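Local coordinates for protein EmGH1 (Erythrobacter marinus, PDB 5Z87) that probably hydrolyses beta-glucosidic bonds as a member of glycosyl hydrolase family 3, at residues 77-82 and 116-121; 110-115 and 388-393; 70-75 and 93-98. All blocks are in the same frame, centred on the assembly; numbering follows the deposited sequence.

Contact 1. Residues 77-82 and 116-121. With EDO (1,2-ethanediol), chain M.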
loop_
_atom_site.group_PDB
_atom_site.type_symbol
_atom_site.label_atom_id
_atom_site.label_comp_id
_atom_site.label_asym_id
_atom_site.label_seq_id
_atom_site.Cartn_x
_atom_site.Cartn_y
_atom_site.Cartn_z
ATOM N N GLY A 77 -7.468 48.190 -5.795
ATOM C CA GLY A 77 -7.221 47.641 -4.470
ATOM C C GLY A 77 -6.262 46.462 -4.485
ATOM O O GLY A 77 -5.427 46.316 -3.588
ATOM N N PHE A 78 -6.368 45.605 -5.509
ATOM C CA PHE A 78 -5.440 44.484 -5.632
ATOM C C PHE A 78 -4.001 44.964 -5.806
ATOM O O PHE A 78 -3.080 44.435 -5.168
ATOM C CB PHE A 78 -5.845 43.576 -6.801
ATOM C CG PHE A 78 -5.108 42.260 -6.815
ATOM C CD1 PHE A 78 -5.540 41.198 -6.021
ATOM C CD2 PHE A 78 -3.962 42.093 -7.592
ATOM C CE1 PHE A 78 -4.851 39.982 -6.014
ATOM C CE2 PHE A 78 -3.271 40.882 -7.598
ATOM C CZ PHE A 78 -3.709 39.825 -6.805
ATOM N N GLU A 79 -3.786 45.961 -6.672
ATOM C CA GLU A 79 -2.440 46.503 -6.840
ATOM C C GLU A 79 -1.950 47.156 -5.558
ATOM O O GLU A 79 -0.766 47.063 -5.219
ATOM C CB GLU A 79 -2.394 47.507 -7.998
ATOM C CG GLU A 79 -0.994 48.119 -8.237
ATOM C CD GLU A 79 -0.949 49.110 -9.417
ATOM O OE1 GLU A 79 -1.786 49.010 -10.344
ATOM O OE2 GLU A 79 -0.069 49.998 -9.414
ATOM N N ALA A 80 -2.840 47.822 -4.827
ATOM C CA ALA A 80 -2.437 48.358 -3.533
ATOM C C ALA A 80 -1.983 47.233 -2.603
ATOM O O ALA A 80 -0.935 47.330 -1.953
ATOM C CB ALA A 80 -3.587 49.154 -2.917
ATOM N N ASP A 81 -2.747 46.140 -2.553
ATOM C CA ASP A 81 -2.391 45.037 -1.667
ATOM C C ASP A 81 -1.139 44.314 -2.149
ATOM O O ASP A 81 -0.319 43.882 -1.336
ATOM C CB ASP A 81 -3.557 44.057 -1.556
ATOM C CG ASP A 81 -4.717 44.618 -0.761
ATOM O OD1 ASP A 81 -4.479 45.493 0.103
ATOM O OD2 ASP A 81 -5.865 44.179 -0.999
ATOM N N PHE A 82 -0.975 44.171 -3.466
ATOM C CA PHE A 82 0.107 43.378 -4.050
ATOM C C PHE A 82 0.786 44.196 -5.144
ATOM O O PHE A 82 0.359 44.198 -6.311
ATOM C CB PHE A 82 -0.421 42.040 -4.572
ATOM C CG PHE A 82 -1.295 41.302 -3.574
ATOM C CD1 PHE A 82 -0.727 40.540 -2.563
ATOM C CD2 PHE A 82 -2.680 41.389 -3.643
ATOM C CE1 PHE A 82 -1.519 39.867 -1.643
ATOM C CE2 PHE A 82 -3.493 40.717 -2.726
ATOM C CZ PHE A 82 -2.908 39.954 -1.722
ATOM N N VAL A 116 -3.900 44.450 -19.155
ATOM C CA VAL A 116 -3.123 44.899 -20.308
ATOM C C VAL A 116 -2.717 46.361 -20.144
ATOM O O VAL A 116 -1.616 46.767 -20.540
ATOM C CB VAL A 116 -3.939 44.649 -21.594
ATOM C CG1 VAL A 116 -3.585 45.645 -22.699
ATOM C CG2 VAL A 116 -3.740 43.202 -22.075
ATOM N N SER A 117 -3.581 47.167 -19.530
ATOM C CA SER A 117 -3.260 48.573 -19.330
ATOM C C SER A 117 -2.137 48.777 -18.326
ATOM O O SER A 117 -1.565 49.869 -18.269
ATOM C CB SER A 117 -4.492 49.330 -18.853
ATOM O OG SER A 117 -4.746 48.955 -17.513
ATOM N N ARG A 118 -1.826 47.763 -17.521
ATOM C CA ARG A 118 -0.759 47.883 -16.542
ATOM C C ARG A 118 0.589 47.415 -17.078
ATOM O O ARG A 118 1.621 47.955 -16.673
ATOM C CB ARG A 118 -1.123 47.107 -15.274
ATOM C CG ARG A 118 -2.005 47.908 -14.323
ATOM C CD ARG A 118 -2.882 47.012 -13.449
ATOM N NE ARG A 118 -3.441 47.764 -12.328
ATOM C CZ ARG A 118 -4.681 48.240 -12.294
ATOM N NH1 ARG A 118 -5.100 48.923 -11.235
ATOM N NH2 ARG A 118 -5.503 48.030 -13.315
ATOM N N SER A 119 0.603 46.442 -17.986
ATOM C CA SER A 119 1.846 45.957 -18.570
ATOM C C SER A 119 2.393 46.939 -19.607
ATOM O O SER A 119 1.707 47.283 -20.576
ATOM C CB SER A 119 1.630 44.592 -19.218
ATOM O OG SER A 119 2.792 44.175 -19.922
ATOM N N ARG A 120 3.651 47.354 -19.413
ATOM C CA ARG A 120 4.357 48.192 -20.380
ATOM C C ARG A 120 4.261 47.638 -21.795
ATOM O O ARG A 120 4.315 48.403 -22.766
ATOM C CB ARG A 120 5.823 48.323 -19.956
ATOM C CG ARG A 120 6.607 49.421 -20.615
ATOM C CD ARG A 120 7.831 49.811 -19.777
ATOM N NE ARG A 120 8.703 48.669 -19.496
ATOM C CZ ARG A 120 9.966 48.570 -19.897
ATOM N NH1 ARG A 120 10.514 49.551 -20.616
ATOM N NH2 ARG A 120 10.678 47.488 -19.591
ATOM N N PHE A 121 4.079 46.321 -21.932
ATOM C CA PHE A 121 4.015 45.639 -23.220
ATOM C C PHE A 121 2.650 45.014 -23.499
ATOM O O PHE A 121 2.507 44.267 -24.472
ATOM C CB PHE A 121 5.107 44.573 -23.291
ATOM C CG PHE A 121 6.466 45.092 -22.935
ATOM C CD1 PHE A 121 7.273 45.685 -23.905
ATOM C CD2 PHE A 121 6.923 45.033 -21.624
ATOM C CE1 PHE A 121 8.528 46.188 -23.574
ATOM C CE2 PHE A 121 8.176 45.526 -21.286
ATOM C CZ PHE A 121 8.978 46.101 -22.265
HETATM C C1 EDO M . 0.359 52.389 -19.816
HETATM O O1 EDO M . 0.923 51.195 -19.252
HETATM C C2 EDO M . -0.427 53.164 -18.765
HETATM O O2 EDO M . -0.199 54.568 -18.946
#
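Glu79 and Arg118 meet through one carboxylate oxygen, an example of a salt bridge that converges on a single acceptor atom. NE of Arg118 donates to OE1 of Glu79 at 2.9 Å, with an N-H...O angle of 155°. The oxygen sits at the guanidinium edge, near the plane of that group, and NE comes in nearly along the C-O axis. NH1 of Arg118 leans on the same OE1 of Glu79 at 3.4 Å, but that second bond is weak and bent. The two flat groups stand almost perpendicular, their planes 83° apart, which rules out the side-by-side pairing in which both carboxylate oxygens face both nitrogens.

The torsions explain the reach. CG of Glu79 is anti to the backbone N (chi1 -180°), and the extended chain beyond it carries the carboxylate straight out from helix 75-81; Arg118, extended from CG to NE, comes across from the loop that follows helix 101-116. That loop is shaped in part by an ST turn, in which OG of Ser119 accepts from the backbone N of Phe121 at 3.2 Å. On the loop backbone, O1 of a 1,2-ethanediol molecule, probably left from crystallisation, donates to O of Ser117 at 3.0 Å.

The remaining nitrogen of Arg118, NH2, forms a salt bridge with Glu114 of helix 101-116. Two short pieces of the barrel-like N-terminal domain, a helix and the loop leading to strand 126-129, are thus joined at the surface through a single arginine. Set between two carboxylates at opposite ends, its guanidinium is likely to be stabilised in the charged form and limited in rotation, while OE1 of Glu79, taking both bonds, probably holds more of its carboxylate's charge toward the arginine.

Contact 2. Residues 110-115 and 388-393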
loop_
_atom_site.group_PDB
_atom_site.type_symbol
_atom_site.label_atom_id
_atom_site.label_comp_id
_atom_site.label_asym_id
_atom_site.label_seq_id
_atom_site.Cartn_x
_atom_site.Cartn_y
_atom_site.Cartn_z
ATOM N N ALA A 110 -13.249 42.909 -19.421
ATOM C CA ALA A 110 -13.001 44.032 -18.524
ATOM C C ALA A 110 -11.744 43.810 -17.691
ATOM O O ALA A 110 -10.929 44.726 -17.537
ATOM C CB ALA A 110 -14.216 44.254 -17.621
ATOM N N MET A 111 -11.562 42.597 -17.148
ATOM C CA MET A 111 -10.396 42.329 -16.307
ATOM C C MET A 111 -9.116 42.336 -17.126
ATOM O O MET A 111 -8.094 42.872 -16.685
ATOM C CB MET A 111 -10.545 40.983 -15.584
ATOM C CG MET A 111 -9.370 40.620 -14.652
ATOM S SD MET A 111 -9.059 38.816 -14.508
ATOM C CE MET A 111 -8.211 38.542 -16.067
ATOM N N GLN A 112 -9.153 41.747 -18.321
ATOM C CA GLN A 112 -7.965 41.729 -19.164
ATOM C C GLN A 112 -7.527 43.140 -19.539
ATOM O O GLN A 112 -6.326 43.422 -19.611
ATOM C CB GLN A 112 -8.233 40.895 -20.412
ATOM C CG GLN A 112 -8.272 39.407 -20.136
ATOM C CD GLN A 112 -6.891 38.806 -19.990
ATOM O OE1 GLN A 112 -6.037 39.327 -19.270
ATOM N NE2 GLN A 112 -6.655 37.710 -20.695
ATOM N N GLN A 113 -8.492 44.043 -19.767
ATOM C CA GLN A 113 -8.165 45.429 -20.087
ATOM C C GLN A 113 -7.433 46.086 -18.925
ATOM O O GLN A 113 -6.483 46.848 -19.133
ATOM C CB GLN A 113 -9.453 46.189 -20.439
ATOM C CG GLN A 113 -9.294 47.551 -21.110
ATOM C CD GLN A 113 -10.649 48.181 -21.506
ATOM O OE1 GLN A 113 -11.389 47.631 -22.333
ATOM N NE2 GLN A 113 -10.976 49.326 -20.902
ATOM N N GLU A 114 -7.847 45.779 -17.688
ATOM C CA GLU A 114 -7.116 46.247 -16.510
ATOM C C GLU A 114 -5.710 45.669 -16.460
ATOM O O GLU A 114 -4.764 46.340 -16.024
ATOM C CB GLU A 114 -7.861 45.859 -15.235
ATOM C CG GLU A 114 -9.220 46.470 -15.100
ATOM C CD GLU A 114 -9.159 47.922 -14.653
ATOM O OE1 GLU A 114 -8.045 48.414 -14.341
ATOM O OE2 GLU A 114 -10.234 48.564 -14.615
ATOM N N VAL A 115 -5.561 44.408 -16.861
ATOM C CA VAL A 115 -4.248 43.781 -16.852
ATOM C C VAL A 115 -3.373 44.392 -17.936
ATOM O O VAL A 115 -2.238 44.814 -17.688
ATOM C CB VAL A 115 -4.388 42.259 -17.033
ATOM C CG1 VAL A 115 -3.027 41.599 -17.147
ATOM C CG2 VAL A 115 -5.218 41.659 -15.902
ATOM N N MET A 388 -5.100 38.384 -30.219
ATOM C CA MET A 388 -6.506 38.010 -30.270
ATOM C C MET A 388 -7.329 38.837 -29.294
ATOM O O MET A 388 -6.799 39.367 -28.309
ATOM C CB MET A 388 -6.694 36.516 -29.949
ATOM C CG MET A 388 -6.125 35.583 -31.006
ATOM S SD MET A 388 -6.715 35.977 -32.684
ATOM C CE MET A 388 -8.405 35.355 -32.642
ATOM N N PRO A 389 -8.632 38.970 -29.544
ATOM C CA PRO A 389 -9.551 39.454 -28.507
ATOM C C PRO A 389 -9.549 38.559 -27.270
ATOM O O PRO A 389 -9.224 37.371 -27.319
ATOM C CB PRO A 389 -10.919 39.424 -29.206
ATOM C CG PRO A 389 -10.603 39.519 -30.649
ATOM C CD PRO A 389 -9.302 38.808 -30.847
ATOM N N PHE A 390 -9.938 39.150 -26.140
ATOM C CA PHE A 390 -9.871 38.420 -24.880
ATOM C C PHE A 390 -10.915 37.308 -24.801
ATOM O O PHE A 390 -10.662 36.270 -24.181
ATOM C CB PHE A 390 -10.042 39.383 -23.711
ATOM C CG PHE A 390 -9.054 40.506 -23.706
ATOM C CD1 PHE A 390 -7.708 40.266 -23.949
ATOM C CD2 PHE A 390 -9.469 41.809 -23.461
ATOM C CE1 PHE A 390 -6.788 41.307 -23.938
ATOM C CE2 PHE A 390 -8.562 42.853 -23.446
ATOM C CZ PHE A 390 -7.216 42.604 -23.687
ATOM N N ALA A 391 -12.073 37.501 -25.420
ATOM C CA ALA A 391 -13.226 36.607 -25.311
ATOM C C ALA A 391 -14.210 36.983 -26.417
ATOM O O ALA A 391 -13.920 37.847 -27.253
ATOM C CB ALA A 391 -13.859 36.701 -23.925
ATOM N N ASP A 392 -15.381 36.345 -26.413
ATOM C CA ASP A 392 -16.375 36.502 -27.479
ATOM C C ASP A 392 -17.743 36.230 -26.887
ATOM O O ASP A 392 -18.262 35.107 -26.966
ATOM C CB ASP A 392 -16.109 35.564 -28.656
ATOM C CG ASP A 392 -17.008 35.861 -29.864
ATOM O OD1 ASP A 392 -18.060 36.514 -29.700
ATOM O OD2 ASP A 392 -16.660 35.432 -30.984
ATOM N N PRO A 393 -18.379 37.248 -26.308
ATOM C CA PRO A 393 -19.613 36.998 -25.545
ATOM C C PRO A 393 -20.719 36.335 -26.347
ATOM O O PRO A 393 -21.436 35.485 -25.804
ATOM C CB PRO A 393 -20.007 38.404 -25.066
ATOM C CG PRO A 393 -18.694 39.145 -25.002
ATOM C CD PRO A 393 -17.885 38.627 -26.151
HETATM O O HOH W 1 -8.704 36.230 -22.007
#
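Gln112 lays its CB squarely over the ring of Phe390, 3.4 Å from the centroid and only 11° off the ring normal, a close CH-pi contact that shows how the aliphatic base of a polar side chain can serve as an apolar surface. CG of Gln112 carries the contact on to the CB end of the ring, 3.8 Å from CG of Phe390. The glutamine then bends at chi2 (-78°), which turns its amide away from the ring centre. There OE1 accepts from the backbone N of Ala125, while NE2 gives its hydrogen to a water at 2.8 Å; the same water donates to O of Phe390 at 2.9 Å, so that a polar bridge runs beside the apolar one.

Helix 101-116 links strands 91-93 and 126-129, neighbours in the parallel sheet, as the helix of a beta-alpha-beta crossover in the TIM-barrel-type domain. Residues 388-393 lead from helix 366-382 to helix 393-399, where Asp392 takes the N-cap position and caps the first turn through a weak bond, and where Pro393 rests on the same crossover helix. Replacing Phe390 by an alanine would probably leave CB of Gln112 without its ring cover and open a gap beside the helix.

The outer side is looser: the exposed Gln113 brings its backbone N obliquely to 3.9 Å from CE2 of Phe390, while its side chain stays farther off.

Contact 3. Residues 70-75 and 93-98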
loop_
_atom_site.group_PDB
_atom_site.type_symbol
_atom_site.label_atom_id
_atom_site.label_comp_id
_atom_site.label_asym_id
_atom_site.label_seq_id
_atom_site.Cartn_x
_atom_site.Cartn_y
_atom_site.Cartn_z
ATOM N N ASP A 70 -10.535 38.575 -6.590
ATOM C CA ASP A 70 -10.108 39.844 -5.995
ATOM C C ASP A 70 -9.470 40.778 -7.009
ATOM O O ASP A 70 -9.506 41.997 -6.824
ATOM C CB ASP A 70 -9.131 39.597 -4.852
ATOM C CG ASP A 70 -9.826 39.110 -3.602
ATOM O OD1 ASP A 70 -11.058 38.868 -3.653
ATOM O OD2 ASP A 70 -9.142 38.980 -2.568
ATOM N N VAL A 71 -8.855 40.229 -8.055
ATOM C CA VAL A 71 -8.376 41.048 -9.153
ATOM C C VAL A 71 -9.556 41.644 -9.917
ATOM O O VAL A 71 -9.564 42.834 -10.245
ATOM C CB VAL A 71 -7.461 40.207 -10.063
ATOM C CG1 VAL A 71 -6.902 41.047 -11.202
ATOM C CG2 VAL A 71 -6.340 39.585 -9.244
ATOM N N MET A 72 -10.585 40.841 -10.175
ATOM C CA MET A 72 -11.706 41.309 -10.982
ATOM C C MET A 72 -12.547 42.338 -10.240
ATOM O O MET A 72 -13.004 43.320 -10.840
ATOM C CB MET A 72 -12.573 40.128 -11.400
ATOM C CG MET A 72 -11.876 39.164 -12.312
ATOM S SD MET A 72 -12.892 37.713 -12.613
ATOM C CE MET A 72 -14.127 38.309 -13.758
ATOM N N SER A 73 -12.773 42.130 -8.941
ATOM C CA SER A 73 -13.679 42.998 -8.195
ATOM C C SER A 73 -13.073 44.361 -7.885
ATOM O O SER A 73 -13.817 45.325 -7.681
ATOM C CB SER A 73 -14.104 42.325 -6.884
ATOM O OG SER A 73 -13.037 42.308 -5.943
ATOM N N ASP A 74 -11.743 44.468 -7.822
ATOM C CA ASP A 74 -11.122 45.710 -7.374
ATOM C C ASP A 74 -9.667 45.753 -7.817
ATOM O O ASP A 74 -8.762 45.545 -6.997
ATOM C CB ASP A 74 -11.227 45.830 -5.850
ATOM C CG ASP A 74 -10.816 47.203 -5.328
ATOM O OD1 ASP A 74 -10.462 48.090 -6.131
ATOM O OD2 ASP A 74 -10.851 47.390 -4.099
ATOM N N PRO A 75 -9.399 46.001 -9.099
ATOM C CA PRO A 75 -8.003 45.920 -9.569
ATOM C C PRO A 75 -7.084 46.945 -8.922
ATOM O O PRO A 75 -5.927 46.618 -8.635
ATOM C CB PRO A 75 -8.127 46.112 -11.089
ATOM C CG PRO A 75 -9.546 46.552 -11.338
ATOM C CD PRO A 75 -10.360 46.040 -10.211
ATOM N N TYR A 93 -6.949 32.416 -11.675
ATOM C CA TYR A 93 -7.628 31.134 -11.613
ATOM C C TYR A 93 -9.098 31.368 -11.321
ATOM O O TYR A 93 -9.436 32.120 -10.400
ATOM C CB TYR A 93 -7.006 30.244 -10.535
ATOM C CG TYR A 93 -7.737 28.949 -10.300
ATOM C CD1 TYR A 93 -8.114 28.140 -11.358
ATOM C CD2 TYR A 93 -8.023 28.521 -9.014
ATOM C CE1 TYR A 93 -8.763 26.934 -11.136
ATOM C CE2 TYR A 93 -8.669 27.317 -8.781
ATOM C CZ TYR A 93 -9.037 26.533 -9.834
ATOM O OH TYR A 93 -9.686 25.349 -9.589
ATOM N N SER A 94 -9.962 30.744 -12.122
ATOM C CA SER A 94 -11.392 30.686 -11.830
ATOM C C SER A 94 -12.068 32.059 -11.949
ATOM O O SER A 94 -12.574 32.610 -10.963
ATOM C CB SER A 94 -11.603 30.079 -10.435
ATOM O OG SER A 94 -12.901 29.545 -10.308
ATOM N N ALA A 95 -12.086 32.607 -13.164
ATOM C CA ALA A 95 -12.685 33.906 -13.439
ATOM C C ALA A 95 -14.159 33.808 -13.795
ATOM O O ALA A 95 -14.835 34.840 -13.857
ATOM C CB ALA A 95 -11.936 34.606 -14.581
ATOM N N SER A 96 -14.665 32.599 -14.029
ATOM C CA SER A 96 -16.067 32.432 -14.393
ATOM C C SER A 96 -16.995 32.878 -13.267
ATOM O O SER A 96 -18.038 33.490 -13.524
ATOM C CB SER A 96 -16.314 30.974 -14.748
ATOM O OG SER A 96 -15.492 30.152 -13.926
ATOM N N LEU A 97 -16.630 32.582 -12.018
ATOM C CA LEU A 97 -17.400 32.960 -10.814
ATOM C C LEU A 97 -18.815 32.399 -10.960
ATOM O O LEU A 97 -18.975 31.228 -11.336
ATOM C CB LEU A 97 -17.319 34.469 -10.602
ATOM C CG LEU A 97 -15.943 35.131 -10.560
ATOM C CD1 LEU A 97 -16.088 36.648 -10.479
ATOM C CD2 LEU A 97 -15.132 34.609 -9.393
ATOM N N GLU A 98 -19.860 33.178 -10.693
ATOM C CA GLU A 98 -21.229 32.709 -10.831
ATOM C C GLU A 98 -21.878 33.185 -12.124
ATOM O O GLU A 98 -23.106 33.188 -12.230
ATOM C CB GLU A 98 -22.062 33.137 -9.616
ATOM C CG GLU A 98 -21.547 32.594 -8.282
ATOM C CD GLU A 98 -22.188 31.254 -7.904
ATOM O OE1 GLU A 98 -21.515 30.436 -7.229
ATOM O OE2 GLU A 98 -23.358 31.012 -8.288
#
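Met72 and Ala95 mark the closest approach of the two backbones, their CA atoms 7.9 Å apart, and no hydrogen bond passes between the segments. Residues 70-75 take in the end of helix 68-73 and Asp74, the N-cap of helix 75-81. Residues 93-98 start at the end of strand 91-93 and run irregularly toward helix 101-116. Two of them have positive phi, Ser94 and Leu97; the latter, with phi 56° and psi -133°, lies in a region seldom entered by residues with a side chain.

Across this spacing the contact depends on one long, flexible side chain. Met72 leaves the helix toward the loop, and SD comes to 3.8 Å from CB of Ala95. Chi3 (75°) folds the terminal methyl aside, bringing CE to 3.5 Å from O of Ala95, a contact of packing and not a hydrogen bond. From the other segment Leu97 reaches for the methionine tip to tip, CD1 standing 4.0 Å from SD of Met72.

The loop follows the first strand of the parallel barrel sheet, at the C-terminal ends where TIM-barrel enzymes place their active sites. Tyr93, at its start, belongs to the pocket that holds dithiothreitol in this crystal, and its OH bonds to Glu130, another pocket residue. Glu129 fixes the next part of the loop through both carboxylate oxygens, one taking the backbone N of Ala95 and the other OG of Ser96.

The N-H of Ala95 points away from Met72, toward Glu129, while the methionine packs on the CB and O of that alanine. The side chain of Met72 also touches Ala107 and Met111 of helix 101-116, while the exposed Leu97 also rests on Ala69.

In the fold
All three contacts gather round helix 101-116 and illustrate how chemistry follows depth. Contact 1 is the surface member, carried by charge; contacts 2 and 3 are partly buried and rest mainly on carbon and sulfur, contact 2 adding a water bridge. Contact 2 uses the helix itself, contact 1 the loop leaving it, and contact 3 the loop entering it. Direct packing joins them: SD of Met111 lies 3.6 Å from CG of Met72, and CG2 of Val116 lies 3.9 Å from CZ of Phe390. Helices 68-73 and 75-81, consecutive in sequence, tie contact 3 to contact 1, where Phe78 packs on Val71.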